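Local coordinates for TRAP solute Binding Protein (Uncultured marine bacterium, PDB 5I7I), which binds aromatic acids such as 3-hydroxybenzoate as the solute-binding protein of a TRAP transporter, presumably handing them to its membrane partners for uptake, at residues G195-G200 and F215-L220; L107-A112 and T225-S230; D126-S131 and A326-T331. All blocks are in the same frame, centred on the assembly; numbering follows the deposited sequence.

Contact 1 (G195-G200 and F215-L220); sequences GALSKG and FKLHEL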
# COMPACT_ATOMS: atom_id res chain seq x y z
N GLY A 195 -11.45 3.16 15.49
CA GLY A 195 -12.50 2.65 16.35
C GLY A 195 -12.04 1.44 17.14
O GLY A 195 -12.36 1.29 18.32
N ALA A 196 -11.27 0.57 16.49
CA ALA A 196 -10.74 -0.61 17.17
C ALA A 196 -9.78 -0.22 18.29
O ALA A 196 -9.76 -0.89 19.34
CB ALA A 196 -10.07 -1.54 16.16
N LEU A 197 -9.01 0.85 18.11
CA LEU A 197 -8.17 1.36 19.20
C LEU A 197 -9.01 1.93 20.35
O LEU A 197 -8.76 1.63 21.52
CB LEU A 197 -7.26 2.47 18.68
CG LEU A 197 -6.07 2.08 17.82
CD1 LEU A 197 -5.54 3.31 17.09
CD2 LEU A 197 -4.97 1.44 18.69
N SER A 198 -9.97 2.81 20.03
CA SER A 198 -10.71 3.53 21.07
C SER A 198 -11.58 2.57 21.87
O SER A 198 -11.87 2.85 23.05
CB SER A 198 -11.57 4.63 20.44
OG SER A 198 -10.80 5.76 20.07
N LYS A 199 -11.99 1.46 21.27
CA LYS A 199 -12.80 0.45 21.93
C LYS A 199 -11.97 -0.65 22.55
O LYS A 199 -12.52 -1.59 23.14
CB LYS A 199 -13.80 -0.18 20.93
CG LYS A 199 -14.83 0.81 20.39
CD LYS A 199 -16.26 0.33 20.61
CE LYS A 199 -17.21 0.90 19.57
NZ LYS A 199 -17.02 0.25 18.25
N GLY A 200 -10.64 -0.56 22.45
CA GLY A 200 -9.76 -1.54 23.04
C GLY A 200 -9.70 -2.88 22.34
O GLY A 200 -9.29 -3.86 22.96
N PHE A 215 -7.23 9.77 9.80
CA PHE A 215 -8.07 9.05 10.75
C PHE A 215 -7.70 9.38 12.20
O PHE A 215 -8.09 8.66 13.12
CB PHE A 215 -7.96 7.54 10.49
CG PHE A 215 -8.34 7.15 9.11
CD1 PHE A 215 -9.66 7.00 8.76
CD2 PHE A 215 -7.37 6.89 8.15
CE1 PHE A 215 -10.01 6.62 7.48
CE2 PHE A 215 -7.71 6.51 6.87
CZ PHE A 215 -9.03 6.38 6.53
N LYS A 216 -6.97 10.47 12.43
CA LYS A 216 -6.58 10.90 13.77
C LYS A 216 -5.68 9.88 14.46
O LYS A 216 -5.58 9.87 15.69
CB LYS A 216 -7.79 11.24 14.65
CG LYS A 216 -8.75 12.28 14.10
CD LYS A 216 -9.95 12.44 15.03
CE LYS A 216 -10.79 13.67 14.72
NZ LYS A 216 -10.92 14.53 15.93
N LEU A 217 -5.05 8.99 13.71
CA LEU A 217 -4.33 7.90 14.34
C LEU A 217 -3.08 8.36 15.08
O LEU A 217 -2.59 7.63 15.95
CB LEU A 217 -3.93 6.85 13.30
CG LEU A 217 -5.13 6.15 12.64
CD1 LEU A 217 -4.70 5.22 11.53
CD2 LEU A 217 -5.95 5.38 13.67
N HIS A 218 -2.55 9.52 14.73
CA HIS A 218 -1.41 10.07 15.45
C HIS A 218 -1.80 10.72 16.76
O HIS A 218 -0.92 11.03 17.57
CB HIS A 218 -0.70 11.07 14.56
CG HIS A 218 -1.55 12.25 14.26
ND1 HIS A 218 -2.76 12.15 13.62
CD2 HIS A 218 -1.37 13.56 14.55
CE1 HIS A 218 -3.30 13.36 13.52
NE2 HIS A 218 -2.47 14.23 14.07
N GLU A 219 -3.11 10.95 16.97
CA GLU A 219 -3.63 11.33 18.28
C GLU A 219 -3.87 10.11 19.15
O GLU A 219 -3.65 10.18 20.37
CB GLU A 219 -4.93 12.14 18.13
CG GLU A 219 -4.73 13.48 17.42
CD GLU A 219 -6.02 14.28 17.26
OE1 GLU A 219 -7.11 13.73 17.51
OE2 GLU A 219 -5.94 15.47 16.88
N LEU A 220 -4.27 9.00 18.55
CA LEU A 220 -4.65 7.81 19.29
C LEU A 220 -3.48 6.91 19.60
O LEU A 220 -3.59 6.04 20.48
CB LEU A 220 -5.72 7.05 18.52
CG LEU A 220 -7.02 7.81 18.31
CD1 LEU A 220 -7.87 7.12 17.28
CD2 LEU A 220 -7.78 7.94 19.61

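Contact 2 (L107-A112 and T225-S230); sequences LPFMPA and TTVSGS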
# COMPACT_ATOMS: atom_id res chain seq x y z
N LEU A 107 6.88 -8.87 1.86
CA LEU A 107 7.65 -9.68 2.77
C LEU A 107 8.55 -8.81 3.65
O LEU A 107 8.84 -7.65 3.32
CB LEU A 107 8.45 -10.73 2.01
CG LEU A 107 7.58 -11.77 1.30
CD1 LEU A 107 8.43 -12.69 0.45
CD2 LEU A 107 6.79 -12.59 2.32
N PRO A 108 8.97 -9.33 4.80
CA PRO A 108 9.67 -8.50 5.78
C PRO A 108 10.93 -7.89 5.19
O PRO A 108 11.72 -8.56 4.52
CB PRO A 108 9.98 -9.49 6.91
CG PRO A 108 8.84 -10.51 6.83
CD PRO A 108 8.64 -10.67 5.35
N PHE A 109 11.11 -6.61 5.44
CA PHE A 109 12.35 -5.92 5.10
C PHE A 109 12.63 -5.89 3.60
O PHE A 109 13.78 -5.70 3.19
CB PHE A 109 13.51 -6.43 5.94
CG PHE A 109 13.29 -6.20 7.40
CD1 PHE A 109 13.48 -4.94 7.95
CD2 PHE A 109 12.79 -7.19 8.22
CE1 PHE A 109 13.23 -4.71 9.27
CE2 PHE A 109 12.54 -6.96 9.55
CZ PHE A 109 12.75 -5.71 10.07
N MET A 110 11.58 -6.02 2.77
CA MET A 110 11.72 -5.83 1.33
C MET A 110 11.89 -4.38 0.88
O MET A 110 12.66 -4.14 -0.06
CB MET A 110 10.53 -6.42 0.59
CG MET A 110 10.60 -7.90 0.51
SD MET A 110 11.91 -8.52 -0.57
CE MET A 110 11.22 -8.11 -2.15
N PRO A 111 11.19 -3.40 1.45
CA PRO A 111 11.08 -2.11 0.75
C PRO A 111 12.25 -1.18 0.99
O PRO A 111 12.77 -1.06 2.10
CB PRO A 111 9.79 -1.50 1.33
CG PRO A 111 9.78 -2.02 2.74
CD PRO A 111 10.29 -3.44 2.63
N ALA A 112 12.66 -0.52 -0.08
CA ALA A 112 13.49 0.68 0.02
C ALA A 112 12.53 1.88 0.04
O ALA A 112 11.42 1.77 0.57
CB ALA A 112 14.48 0.74 -1.14
N THR A 225 7.59 3.35 16.32
CA THR A 225 8.87 2.72 16.08
C THR A 225 9.08 2.51 14.59
O THR A 225 8.17 2.05 13.88
CB THR A 225 9.01 1.41 16.85
OG1 THR A 225 9.30 1.73 18.21
CG2 THR A 225 10.14 0.53 16.32
N THR A 226 10.26 2.85 14.13
CA THR A 226 10.69 2.59 12.77
C THR A 226 11.96 1.75 12.83
O THR A 226 12.39 1.32 13.90
CB THR A 226 10.85 3.89 11.99
OG1 THR A 226 10.99 3.55 10.61
CG2 THR A 226 12.08 4.68 12.45
N VAL A 227 12.56 1.51 11.68
CA VAL A 227 13.82 0.78 11.64
C VAL A 227 14.86 1.63 10.93
O VAL A 227 14.56 2.36 9.98
CB VAL A 227 13.72 -0.62 11.01
CG1 VAL A 227 12.76 -1.49 11.78
CG2 VAL A 227 13.30 -0.52 9.57
N SER A 228 16.08 1.54 11.43
CA SER A 228 17.21 2.19 10.80
C SER A 228 17.69 1.35 9.62
O SER A 228 17.26 0.21 9.42
CB SER A 228 18.34 2.37 11.80
OG SER A 228 18.88 1.12 12.21
N GLY A 229 18.59 1.91 8.84
CA GLY A 229 19.12 1.21 7.69
C GLY A 229 18.31 1.45 6.44
O GLY A 229 17.43 2.31 6.37
N SER A 230 18.63 0.66 5.43
CA SER A 230 18.18 0.95 4.07
C SER A 230 17.02 0.08 3.61
O SER A 230 16.61 0.21 2.46
CB SER A 230 19.35 0.80 3.10
OG SER A 230 19.83 -0.51 3.16

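Contact 3 (D126-S131 and A326-T331); sequences DTVAAS and AMLVKT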
# COMPACT_ATOMS: atom_id res chain seq x y z
N ASP A 126 4.40 -5.35 -15.12
CA ASP A 126 4.48 -5.27 -16.57
C ASP A 126 5.03 -6.55 -17.17
O ASP A 126 4.84 -6.80 -18.37
CB ASP A 126 5.42 -4.13 -16.98
CG ASP A 126 4.82 -2.74 -16.80
OD1 ASP A 126 3.59 -2.56 -16.68
OD2 ASP A 126 5.62 -1.79 -16.80
N THR A 127 5.74 -7.35 -16.37
CA THR A 127 6.50 -8.49 -16.85
C THR A 127 6.02 -9.74 -16.11
O THR A 127 4.95 -10.27 -16.43
CB THR A 127 8.01 -8.27 -16.70
OG1 THR A 127 8.40 -8.07 -15.32
CG2 THR A 127 8.45 -7.11 -17.57
N VAL A 128 6.76 -10.24 -15.13
CA VAL A 128 6.56 -11.59 -14.67
C VAL A 128 5.23 -11.76 -13.95
O VAL A 128 4.71 -12.89 -13.92
CB VAL A 128 7.78 -12.00 -13.81
CG1 VAL A 128 7.78 -11.27 -12.49
CG2 VAL A 128 7.84 -13.54 -13.63
N ALA A 129 4.67 -10.70 -13.38
CA ALA A 129 3.46 -10.76 -12.56
C ALA A 129 2.22 -10.29 -13.30
O ALA A 129 1.19 -10.06 -12.66
CB ALA A 129 3.64 -9.94 -11.29
N ALA A 130 2.30 -10.14 -14.62
CA ALA A 130 1.18 -9.59 -15.38
C ALA A 130 -0.12 -10.35 -15.16
O ALA A 130 -1.19 -9.75 -15.23
CB ALA A 130 1.52 -9.54 -16.86
N SER A 131 -0.06 -11.66 -14.93
CA SER A 131 -1.30 -12.42 -14.84
C SER A 131 -2.19 -11.98 -13.69
O SER A 131 -3.40 -12.18 -13.76
CB SER A 131 -0.99 -13.92 -14.77
OG SER A 131 -0.31 -14.26 -13.57
N ALA A 326 10.92 -18.66 -5.34
CA ALA A 326 12.30 -18.17 -5.24
C ALA A 326 12.62 -17.17 -6.35
O ALA A 326 13.27 -16.15 -6.13
CB ALA A 326 13.28 -19.35 -5.32
N MET A 327 12.15 -17.45 -7.56
CA MET A 327 12.43 -16.56 -8.67
C MET A 327 11.73 -15.23 -8.46
O MET A 327 12.31 -14.17 -8.73
CB MET A 327 12.00 -17.23 -9.98
CG MET A 327 12.26 -16.41 -11.25
SD MET A 327 10.94 -15.24 -11.59
CE MET A 327 11.57 -14.48 -13.09
N LEU A 328 10.50 -15.25 -7.94
CA LEU A 328 9.77 -14.00 -7.74
C LEU A 328 10.43 -13.14 -6.67
O LEU A 328 10.53 -11.91 -6.84
CB LEU A 328 8.31 -14.27 -7.39
CG LEU A 328 7.52 -14.94 -8.51
CD1 LEU A 328 6.12 -15.29 -8.02
CD2 LEU A 328 7.49 -14.08 -9.74
N VAL A 329 10.87 -13.75 -5.57
CA VAL A 329 11.53 -12.98 -4.51
C VAL A 329 12.82 -12.36 -5.03
O VAL A 329 13.09 -11.18 -4.79
CB VAL A 329 11.76 -13.87 -3.28
CG1 VAL A 329 12.65 -13.16 -2.25
CG2 VAL A 329 10.43 -14.23 -2.65
N LYS A 330 13.61 -13.14 -5.76
CA LYS A 330 14.84 -12.60 -6.35
C LYS A 330 14.53 -11.45 -7.30
O LYS A 330 15.20 -10.41 -7.27
CB LYS A 330 15.60 -13.70 -7.11
CG LYS A 330 16.74 -13.14 -7.96
CD LYS A 330 17.61 -14.20 -8.60
CE LYS A 330 18.48 -13.58 -9.72
NZ LYS A 330 19.44 -12.57 -9.20
N THR A 331 13.52 -11.63 -8.16
CA THR A 331 13.16 -10.58 -9.11
C THR A 331 12.75 -9.31 -8.37
O THR A 331 13.20 -8.20 -8.70
CB THR A 331 12.01 -11.07 -9.99
OG1 THR A 331 12.41 -12.24 -10.70
CG2 THR A 331 11.58 -10.01 -10.99

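Contact 1 (G195-G200 and F215-L220)
Leu197 and the pair Leu217 and Leu220 form the close-packed half of this meeting between two short helices. One methyl does the work: CD1 of Leu197 lies 4.0 Å from CD2 of Leu217 and, at the same range, 4.0 Å from CB of Leu220, so it touches a branch tip of one leucine and the root of the other. The side chains of Leu197 and Leu217 stand roughly at right angles. In Leu197, CG anti to the carbonyl carbon (chi1 -74°) and a chi2 of 164° together bring CD1 to the other helix. Met205 of strand 204-207 packs on both Leu197 and Leu217, which are buried.

The topology is that of two helices that flank a strand in the sequence, helix 193-198 before strand 204-207 and helix 217-220 after it, and that strand belongs to the six-stranded mixed sheet of a family 7 solute-binding protein. Val207, the last residue of that strand, lines the aromatic-acid pocket, and the side chain of Leu217 itself is about 8 Å from the bound 3-hydroxybenzoate.

Toward solvent the contact thins to a single touch. The exposed Ser198 meets Leu220 only by van der Waals contact, its hydroxyl OG 3.8 Å from the CD2 methyl, with no hydrogen bond across the pair. Just beyond, the helix ends in a Schellman motif: Gly200 takes a positive phi of 73°, and its N bonds back to O of Leu197 at 3.0 Å. On the facing helix, Lys216 occupies the N-cap position, and its carbonyl O receives the N-H groups of both Glu219 and Leu220.

Contact 2 (L107-A112 and T225-S230)
Phe109 and Val227 supply the apolar part of this contact, a single side-chain touch between a turn and the end of a strand. The CG1 methyl of Val227 comes to the edge of the phenyl ring, near its plane, 4.1 Å from CE1. It is therefore an edge contact and not a methyl laid over a ring face. Val227 places CG1 anti to its own carbonyl carbon (chi1 -60°), and from there that branch meets the rim of the ring.

The remaining approaches involve backbone atoms. The carbonyl O of Ser230 lies 4.0 Å from CA of Ala112 and 4.1 Å from O of Pro111, loose approaches longer than close van der Waals contact, and no hydrogen bond joins the two segments.

A backbone hydrogen bond shapes the 107-112 partner. Leu107 to Met110 form a type II beta turn, closed by N of Met110 on O of Leu107 at 3.2 Å; Phe109 occupies its third position with a positive phi of 63°. On the other segment, Gly229 also has a positive phi, as the chain leaves the strand.

Further along, the chain after Ser230 bonds to the 107-112 segment through backbone pairs of Pro111 with Gly232 and Phe109 with Leu233. Helix 297-320 packs on both partners, with Lys304 on Phe109 and Leu300 on Val227, while helix 325-339 packs on Met110 and Ala112, and strand 223-227 lies between strands 148-151 and 291-295 in the six-stranded mixed sheet.

Contact 3 (D126-S131 and A326-T331)
A type I beta turn at the end of helix 114-126 meets the flank of the C-terminal helix 325-339 here, and Val128, the second residue of that turn, makes the contact. Its CG2 is 3.9 Å from CE of Met327 and 3.9 Å from CD2 of Leu328. The valine and methionine reach toward each other tip to tip, the methionine chain bending at chi2 (-84°) to bring its terminal methyl round. Leu328 presents CD2 to both branches of the valine, for CG1 of Val128 also lies 3.9 Å from that methyl. A wider approach, 4.3 Å between CG1 of Val128 and CG2 of Thr331, adds the next helical turn, so three residues of one helix face receive a single valine.

In the fold, this packs the loop between helix 114-126 and strand 136-143, an outermost strand of the five-stranded sheet, against the last helix of the chain. The turn, Thr127 to Ala130, is closed by N of Ala130 on O of Thr127 at 3.2 Å. In helix 325-339 the carbonyl O of Met327 is gripped twice, by N of Thr331 at 2.9 Å and by OG1 of the same threonine at 2.8 Å. The two donors arrive from opposite faces of the carbonyl plane, the hydroxyl 39° out of it. This bond ties down the OG1 branch of Thr331 while its methyl faces the valine. Tyr124 of helix 114-126 packs on both Leu328 and Thr331, and His101 on Leu328.

In the fold
Along the chain the segments come in the order 107-112, 126-131, 195-200, 215-220, 225-230 and 326-331: contact 1 falls between the halves of contact 2, while contacts 2 and 3 interlock. Helix 217-220 leads directly into strand 223-227, linking contacts 1 and 2 in sequence, although their centres are 24 Å apart. Contacts 2 and 3, with centres 21 Å apart, touch through CD1 of Leu107 and CG2 of Val329 at 4.0 Å; helix 325-339 carries one half of contact 3 and packs on contact 2. Contacts 1 and 3 lie on opposite sides of the chain's centre, 37 Å between centres. Contacts 2 and 3 thus join parts more than 100 residues apart, whereas contact 1 is local, near the ligand pocket.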